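Local coordinates for spike protein S1 (Bat coronavirus HKU9, PDB 5GYQ) that probably attaches the virion to its host cell, the part described here being the putative receptor-binding domain of the spike's S1 subunit, at residues 7-10 and 11-15; 69-73 and 74-78; 96-99 and 100-104. One frame throughout, in Å; residues are numbered along the deposited sequence.

In the fold
Following the chain from the N terminus, the three contacts come in series, none enclosing or crossing another. Because each joins contiguous segments, none closes a long loop: contacts 1 and 2 are helix starts, contact 3 a strand start. Contact 1 turns the loop after strand 4-5 into helix 10-14, contact 2 leads strand 63-71 into helix 73-81, and contact 3 brings a loop into strand 100-111. Centres of contacts 1 and 2 lie about 19 Å apart, yet a salt bridge joins them, Asp15 OD1 to Arg70 NH2 at 3.0 Å. Contacts 2 and 3 meet where Leu76 CD2 packs 3.7 Å from Ala104 CB. Together they tie two helices to the antiparallel five-stranded sheet.

Contact 1 of 3, residues 7-10 and 11-15; sequences TPPY and SVLQD
Pro9 and Leu13 join through the first bond of a helical turn, Leu13 N to Pro9 O at 3.1 Å (N-H...O angle 139°), Pro9 being both N-cap and centre of an inverse gamma turn, across which Tyr10 N makes a weak hydrogen bond to Pro8 O (3.0 Å). One residue on, Tyr10 O accepts from Gln14 N at 3.0 Å and, more weakly, from Leu13 N. The CB of Pro9 meets CG1 of Val12 at 3.6 Å; that methyl is set between the backbone N and the carbonyl carbon (chi1 89°), which turns it back over the proline. Leu13 comes from another side of the carbonyl, its CG 3.2 Å from Pro9 O and 4.5 Å from Pro9 CG. The Tyr10 ring leaves the helix backward along the chain, and CB of Pro8 lies 3.8 Å above one of its faces, offset toward the rim. Outside the turn, Pro9 and Val12 both rest on Tyr25 of strand 23-27, while Leu13 touches Val36. Proline has no amide hydrogen to donate, which suits a helix start: here Pro9 contributes its carbonyl as acceptor and its ring carbons as apolar surface facing the sheet.

Contact 2 of 3, residues 69-73 and 74-78; sequences MRINE and THLNN. With NAG (2-acetamido-2-deoxy-beta-D-glucopyranose), chain B.
Asn72 caps the helix that His75 enters: OD1 accepts from His75 N at 3.2 Å in a nearly straight bond (171°), while Asn72 O receives Leu76 N. The cap depends on chi1 of 76°, which sets CG between the backbone N and the carbonyl carbon and folds the amide back over the first turn. The same amide carries the glycan, ND2 being covalently linked to NAG C1 at 1.4 Å and hydrogen-bonded to Ser146 OG. Asn72-Glu73-Thr74 is thus an N-glycosylation sequon (Asn-X-Thr) whose asparagine is also the N-cap. Thr74 OG1 steadies the sugar by accepting from NAG N2 at 2.9 Å, almost straight. His75 presents one ring face to Asn72 OD1 and NAG C1; its ND1 is hydrogen-bonded to Tyr113 OH. Glu73 bends at chi2 to bring OE1 within 3.2 Å of Asn77 ND2, one turn further along the helix. This donor approaches from above the carboxylate plane, the two flat groups 79° apart. Ile71 reaches the helix with CD1 3.6 Å from Leu76 CA. Strand 63-71 passes into helix 73-81 against helix 86-90, whose Phe87 touches Ile71, and beside strands 43-49 and 146-157, where Leu76 meets His44 and Ile71 meets Leu151.

Contact 3 of 3, residues 96-99 and 100-104; sequences DNFY and GCLHA
Phe98 brings its ring against the backbone that follows it, CE2 lying 3.6 Å from Gly100 C and CZ 3.6 Å from Cys101 N. Gly100 N sits over one face of the ring, 4.1 Å above its plane and displaced toward the rim. The far edge of the contact is apolar: CE2 of Phe98 also approaches Leu102 CD2 at 4.1 Å, from an oblique direction. With CG trans to the backbone N (chi1 178°), the Phe98 ring is carried forward along the chain toward these residues. Gly100, with phi 151° and psi -151°, holds a backbone conformation suited to glycine, and having no side chain it lets the Phe98 ring come close to the main chain.

Farther out, the sheet fixes these positions. Strand 100-111 has backbone bonds on both flanks, pairing Gly100 with Tyr49 and Leu102 with Gln47 of strand 43-49, and Cys101 with Ile154 of strand 146-157, while the disulfide between Cys101 and Cys48 adds a covalent tie to strand 43-49. Val153, Thr155 and Tyr49 pack against Phe98, and Leu79 and Phe80 of helix 73-81 cover Leu102. Between the segments themselves the chemistry is van der Waals contact alone, an aromatic ring against the main chain of Gly100 and Cys101, so the polar bonding of this strand's start is supplied by its neighbours in the sheet.

Contact 1 of 3, residues 7-10 and 11-15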
loop_
_atom_site.group_PDB
_atom_site.type_symbol
_atom_site.label_atom_id
_atom_site.label_comp_id
_atom_site.label_asym_id
_atom_site.label_seq_id
_atom_site.Cartn_x
_atom_site.Cartn_y
_atom_site.Cartn_z
ATOM N N THR A 7 11.449 -8.897 -7.682
ATOM C CA THR A 7 11.275 -9.632 -6.436
ATOM C C THR A 7 10.080 -9.100 -5.652
ATOM O O THR A 7 10.042 -7.921 -5.305
ATOM C CB THR A 7 12.533 -9.543 -5.550
ATOM O OG1 THR A 7 13.662 -10.065 -6.260
ATOM C CG2 THR A 7 12.338 -10.328 -4.262
ATOM N N PRO A 8 9.096 -9.969 -5.376
ATOM C CA PRO A 8 7.930 -9.591 -4.572
ATOM C C PRO A 8 8.322 -9.349 -3.119
ATOM O O PRO A 8 9.235 -10.006 -2.627
ATOM C CB PRO A 8 6.999 -10.806 -4.696
ATOM C CG PRO A 8 7.537 -11.609 -5.848
ATOM C CD PRO A 8 9.008 -11.358 -5.851
ATOM N N PRO A 9 7.644 -8.410 -2.443
ATOM C CA PRO A 9 7.963 -8.058 -1.055
ATOM C C PRO A 9 7.312 -8.994 -0.032
ATOM O O PRO A 9 6.480 -8.547 0.757
ATOM C CB PRO A 9 7.409 -6.639 -0.931
ATOM C CG PRO A 9 6.240 -6.629 -1.852
ATOM C CD PRO A 9 6.602 -7.533 -3.007
ATOM N N TYR A 10 7.693 -10.270 -0.047
ATOM C CA TYR A 10 7.142 -11.269 0.872
ATOM C C TYR A 10 7.259 -10.848 2.339
ATOM O O TYR A 10 6.285 -10.907 3.105
ATOM C CB TYR A 10 7.850 -12.618 0.685
ATOM C CG TYR A 10 7.686 -13.269 -0.678
ATOM C CD1 TYR A 10 6.552 -14.009 -0.985
ATOM C CD2 TYR A 10 8.685 -13.175 -1.638
ATOM C CE1 TYR A 10 6.405 -14.612 -2.217
ATOM C CE2 TYR A 10 8.551 -13.774 -2.871
ATOM C CZ TYR A 10 7.406 -14.494 -3.155
ATOM O OH TYR A 10 7.258 -15.098 -4.383
ATOM N N SER A 11 8.460 -10.421 2.719
ATOM C CA SER A 11 8.768 -10.088 4.108
ATOM C C SER A 11 7.879 -8.981 4.662
ATOM O O SER A 11 7.366 -9.093 5.771
ATOM C CB SER A 11 10.237 -9.680 4.239
ATOM O OG SER A 11 10.543 -8.603 3.374
ATOM N N VAL A 12 7.700 -7.913 3.891
ATOM C CA VAL A 12 6.888 -6.793 4.337
ATOM C C VAL A 12 5.410 -7.175 4.306
ATOM O O VAL A 12 4.594 -6.605 5.032
ATOM C CB VAL A 12 7.135 -5.532 3.480
ATOM C CG1 VAL A 12 6.211 -5.490 2.276
ATOM C CG2 VAL A 12 6.956 -4.292 4.322
ATOM N N LEU A 13 5.072 -8.158 3.476
ATOM C CA LEU A 13 3.699 -8.629 3.387
ATOM C C LEU A 13 3.334 -9.456 4.608
ATOM O O LEU A 13 2.184 -9.454 5.035
ATOM C CB LEU A 13 3.482 -9.449 2.118
ATOM C CG LEU A 13 3.309 -8.645 0.832
ATOM C CD1 LEU A 13 3.155 -9.574 -0.358
ATOM C CD2 LEU A 13 2.119 -7.704 0.943
ATOM N N GLN A 14 4.302 -10.166 5.177
ATOM C CA GLN A 14 3.994 -10.941 6.380
ATOM C C GLN A 14 4.064 -10.090 7.654
ATOM O O GLN A 14 3.612 -10.520 8.716
ATOM C CB GLN A 14 4.919 -12.160 6.483
ATOM C CG GLN A 14 6.340 -11.861 6.891
ATOM C CD GLN A 14 7.250 -13.061 6.720
ATOM O OE1 GLN A 14 7.080 -13.861 5.797
ATOM N NE2 GLN A 14 8.219 -13.196 7.610
ATOM N N ASP A 15 4.617 -8.885 7.547
ATOM C CA ASP A 15 4.626 -7.955 8.675
ATOM C C ASP A 15 4.614 -6.500 8.207
ATOM O O ASP A 15 5.649 -5.831 8.227
ATOM C CB ASP A 15 5.844 -8.204 9.571
ATOM C CG ASP A 15 5.816 -7.372 10.846
ATOM O OD1 ASP A 15 4.729 -6.885 11.222
ATOM O OD2 ASP A 15 6.883 -7.212 11.474
#

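Contact 2 of 3, residues 69-73 and 74-78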
loop_
_atom_site.group_PDB
_atom_site.type_symbol
_atom_site.label_atom_id
_atom_site.label_comp_id
_atom_site.label_asym_id
_atom_site.label_seq_id
_atom_site.Cartn_x
_atom_site.Cartn_y
_atom_site.Cartn_z
ATOM N N MET A 69 1.543 -1.111 4.158
ATOM C CA MET A 69 1.429 -0.659 5.542
ATOM C C MET A 69 0.309 -1.407 6.243
ATOM O O MET A 69 -0.332 -2.263 5.645
ATOM C CB MET A 69 1.168 0.847 5.597
ATOM C CG MET A 69 -0.221 1.243 5.105
ATOM S SD MET A 69 -0.208 2.756 4.121
ATOM C CE MET A 69 0.428 2.136 2.565
ATOM N N ARG A 70 0.068 -1.082 7.507
ATOM C CA ARG A 70 -1.081 -1.624 8.215
ATOM C C ARG A 70 -2.105 -0.519 8.437
ATOM O O ARG A 70 -1.764 0.664 8.417
ATOM C CB ARG A 70 -0.658 -2.258 9.543
ATOM C CG ARG A 70 0.028 -1.323 10.523
ATOM C CD ARG A 70 0.487 -2.093 11.752
ATOM N NE ARG A 70 1.351 -3.213 11.384
ATOM C CZ ARG A 70 1.346 -4.398 11.986
ATOM N NH1 ARG A 70 0.518 -4.631 12.996
ATOM N NH2 ARG A 70 2.169 -5.356 11.574
ATOM N N ILE A 71 -3.360 -0.904 8.647
ATOM C CA ILE A 71 -4.450 0.068 8.694
ATOM C C ILE A 71 -5.655 -0.531 9.416
ATOM O O ILE A 71 -5.965 -1.702 9.221
ATOM C CB ILE A 71 -4.834 0.520 7.253
ATOM C CG1 ILE A 71 -5.830 1.677 7.262
ATOM C CG2 ILE A 71 -5.362 -0.653 6.428
ATOM C CD1 ILE A 71 -6.088 2.254 5.870
ATOM N N ASN A 72 -6.330 0.239 10.267
ATOM C CA ASN A 72 -7.490 -0.332 10.945
ATOM C C ASN A 72 -8.780 0.030 10.213
ATOM O O ASN A 72 -8.752 0.789 9.240
ATOM C CB ASN A 72 -7.523 0.067 12.438
ATOM C CG ASN A 72 -7.966 1.509 12.702
ATOM O OD1 ASN A 72 -8.303 2.275 11.800
ATOM N ND2 ASN A 72 -7.970 1.869 13.989
ATOM N N GLU A 73 -9.898 -0.531 10.668
ATOM C CA GLU A 73 -11.160 -0.467 9.930
ATOM C C GLU A 73 -11.657 0.956 9.659
ATOM O O GLU A 73 -12.105 1.253 8.553
ATOM C CB GLU A 73 -12.241 -1.251 10.675
ATOM C CG GLU A 73 -13.595 -1.277 9.965
ATOM C CD GLU A 73 -13.630 -2.211 8.761
ATOM O OE1 GLU A 73 -14.597 -2.132 7.973
ATOM O OE2 GLU A 73 -12.702 -3.030 8.599
ATOM N N THR A 74 -11.586 1.823 10.665
ATOM C CA THR A 74 -12.023 3.211 10.523
ATOM C C THR A 74 -11.266 3.911 9.395
ATOM O O THR A 74 -11.860 4.489 8.469
ATOM C CB THR A 74 -11.810 4.003 11.835
ATOM O OG1 THR A 74 -12.438 3.317 12.928
ATOM C CG2 THR A 74 -12.382 5.409 11.718
ATOM N N HIS A 75 -9.945 3.837 9.481
ATOM C CA HIS A 75 -9.070 4.485 8.517
ATOM C C HIS A 75 -9.207 3.863 7.136
ATOM O O HIS A 75 -9.082 4.555 6.130
ATOM C CB HIS A 75 -7.619 4.414 8.988
ATOM C CG HIS A 75 -7.352 5.193 10.239
ATOM N ND1 HIS A 75 -6.325 4.881 11.100
ATOM C CD2 HIS A 75 -7.974 6.274 10.767
ATOM C CE1 HIS A 75 -6.327 5.734 12.111
ATOM N NE2 HIS A 75 -7.316 6.589 11.933
ATOM N N LEU A 76 -9.467 2.559 7.092
ATOM C CA LEU A 76 -9.662 1.864 5.821
ATOM C C LEU A 76 -10.934 2.335 5.124
ATOM O O LEU A 76 -10.935 2.607 3.919
ATOM C CB LEU A 76 -9.712 0.348 6.032
ATOM C CG LEU A 76 -9.898 -0.477 4.757
ATOM C CD1 LEU A 76 -8.712 -0.295 3.824
ATOM C CD2 LEU A 76 -10.109 -1.946 5.087
ATOM N N ASN A 77 -12.016 2.428 5.893
ATOM C CA ASN A 77 -13.290 2.892 5.363
ATOM C C ASN A 77 -13.196 4.336 4.890
ATOM O O ASN A 77 -13.705 4.680 3.821
ATOM C CB ASN A 77 -14.394 2.744 6.409
ATOM C CG ASN A 77 -14.754 1.296 6.669
ATOM O OD1 ASN A 77 -14.627 0.445 5.785
ATOM N ND2 ASN A 77 -15.204 1.004 7.883
ATOM N N ASN A 78 -12.535 5.180 5.676
ATOM C CA ASN A 78 -12.306 6.555 5.243
ATOM C C ASN A 78 -11.442 6.622 3.983
ATOM O O ASN A 78 -11.635 7.490 3.133
ATOM C CB ASN A 78 -11.662 7.369 6.362
ATOM C CG ASN A 78 -12.617 7.636 7.501
ATOM O OD1 ASN A 78 -13.834 7.641 7.313
ATOM N ND2 ASN A 78 -12.073 7.857 8.694
HETATM C C1 NAG B . -8.358 3.164 14.477
HETATM C C2 NAG B . -9.525 3.087 15.434
HETATM C C3 NAG B . -10.010 4.491 15.768
HETATM C C4 NAG B . -8.856 5.335 16.304
HETATM C C5 NAG B . -7.615 5.233 15.410
HETATM C C6 NAG B . -6.386 5.826 16.058
HETATM C C7 NAG B . -10.849 1.028 15.313
HETATM C C8 NAG B . -12.000 0.326 14.657
HETATM N N2 NAG B . -10.605 2.277 14.895
HETATM O O3 NAG B . -11.046 4.382 16.734
HETATM O O4 NAG B . -9.210 6.716 16.312
HETATM O O5 NAG B . -7.294 3.868 15.093
HETATM O O6 NAG B . -5.266 5.791 15.184
HETATM O O7 NAG B . -10.166 0.492 16.182
#

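Contact 3 of 3, residues 96-99 and 100-104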
loop_
_atom_site.group_PDB
_atom_site.type_symbol
_atom_site.label_atom_id
_atom_site.label_comp_id
_atom_site.label_asym_id
_atom_site.label_seq_id
_atom_site.Cartn_x
_atom_site.Cartn_y
_atom_site.Cartn_z
ATOM N N ASP A 96 -3.460 12.300 -6.550
ATOM C CA ASP A 96 -4.567 12.793 -7.361
ATOM C C ASP A 96 -4.765 11.888 -8.572
ATOM O O ASP A 96 -3.794 11.396 -9.144
ATOM C CB ASP A 96 -4.312 14.234 -7.807
ATOM C CG ASP A 96 -4.106 15.178 -6.637
ATOM O OD1 ASP A 96 -3.109 15.930 -6.648
ATOM O OD2 ASP A 96 -4.944 15.169 -5.707
ATOM N N ASN A 97 -6.023 11.672 -8.951
ATOM C CA ASN A 97 -6.373 10.799 -10.070
ATOM C C ASN A 97 -5.710 9.428 -9.972
ATOM O O ASN A 97 -4.995 9.002 -10.880
ATOM C CB ASN A 97 -6.009 11.464 -11.399
ATOM C CG ASN A 97 -6.978 12.564 -11.778
ATOM O OD1 ASN A 97 -8.161 12.511 -11.435
ATOM N ND2 ASN A 97 -6.482 13.571 -12.489
ATOM N N PHE A 98 -5.956 8.748 -8.858
ATOM C CA PHE A 98 -5.341 7.457 -8.592
ATOM C C PHE A 98 -5.818 6.395 -9.574
ATOM O O PHE A 98 -7.017 6.155 -9.714
ATOM C CB PHE A 98 -5.635 7.019 -7.155
ATOM C CG PHE A 98 -5.076 5.668 -6.806
ATOM C CD1 PHE A 98 -3.709 5.454 -6.781
ATOM C CD2 PHE A 98 -5.921 4.616 -6.490
ATOM C CE1 PHE A 98 -3.193 4.211 -6.456
ATOM C CE2 PHE A 98 -5.412 3.373 -6.165
ATOM C CZ PHE A 98 -4.046 3.172 -6.150
ATOM N N TYR A 99 -4.865 5.779 -10.263
ATOM C CA TYR A 99 -5.134 4.645 -11.137
ATOM C C TYR A 99 -4.444 3.424 -10.547
ATOM O O TYR A 99 -3.216 3.382 -10.455
ATOM C CB TYR A 99 -4.648 4.930 -12.563
ATOM C CG TYR A 99 -4.631 3.731 -13.494
ATOM C CD1 TYR A 99 -5.695 2.842 -13.543
ATOM C CD2 TYR A 99 -3.558 3.513 -14.350
ATOM C CE1 TYR A 99 -5.680 1.753 -14.402
ATOM C CE2 TYR A 99 -3.534 2.431 -15.214
ATOM C CZ TYR A 99 -4.597 1.555 -15.237
ATOM O OH TYR A 99 -4.577 0.477 -16.093
ATOM N N GLY A 100 -5.234 2.443 -10.123
ATOM C CA GLY A 100 -4.674 1.277 -9.467
ATOM C C GLY A 100 -5.619 0.632 -8.475
ATOM O O GLY A 100 -6.827 0.720 -8.635
ATOM N N CYS A 101 -5.079 -0.015 -7.445
ATOM C CA CYS A 101 -5.926 -0.762 -6.515
ATOM C C CYS A 101 -5.523 -0.661 -5.046
ATOM O O CYS A 101 -4.345 -0.564 -4.708
ATOM C CB CYS A 101 -5.960 -2.240 -6.914
ATOM S SG CYS A 101 -6.820 -2.553 -8.469
ATOM N N LEU A 102 -6.534 -0.691 -4.184
ATOM C CA LEU A 102 -6.358 -0.785 -2.743
ATOM C C LEU A 102 -6.704 -2.197 -2.301
ATOM O O LEU A 102 -7.853 -2.632 -2.428
ATOM C CB LEU A 102 -7.243 0.222 -2.011
ATOM C CG LEU A 102 -7.132 1.687 -2.421
ATOM C CD1 LEU A 102 -8.133 2.521 -1.639
ATOM C CD2 LEU A 102 -5.719 2.194 -2.198
ATOM N N HIS A 103 -5.709 -2.912 -1.791
ATOM C CA HIS A 103 -5.918 -4.288 -1.371
ATOM C C HIS A 103 -5.685 -4.458 0.124
ATOM O O HIS A 103 -4.547 -4.489 0.593
ATOM C CB HIS A 103 -5.004 -5.229 -2.155
ATOM C CG HIS A 103 -5.358 -6.676 -2.006
ATOM N ND1 HIS A 103 -4.704 -7.676 -2.689
ATOM C CD2 HIS A 103 -6.306 -7.287 -1.255
ATOM C CE1 HIS A 103 -5.230 -8.845 -2.362
ATOM N NE2 HIS A 103 -6.202 -8.636 -1.496
ATOM N N ALA A 104 -6.780 -4.572 0.867
ATOM C CA ALA A 104 -6.717 -4.830 2.295
ATOM C C ALA A 104 -6.918 -6.316 2.564
ATOM O O ALA A 104 -7.857 -6.931 2.050
ATOM C CB ALA A 104 -7.753 -4.009 3.032
#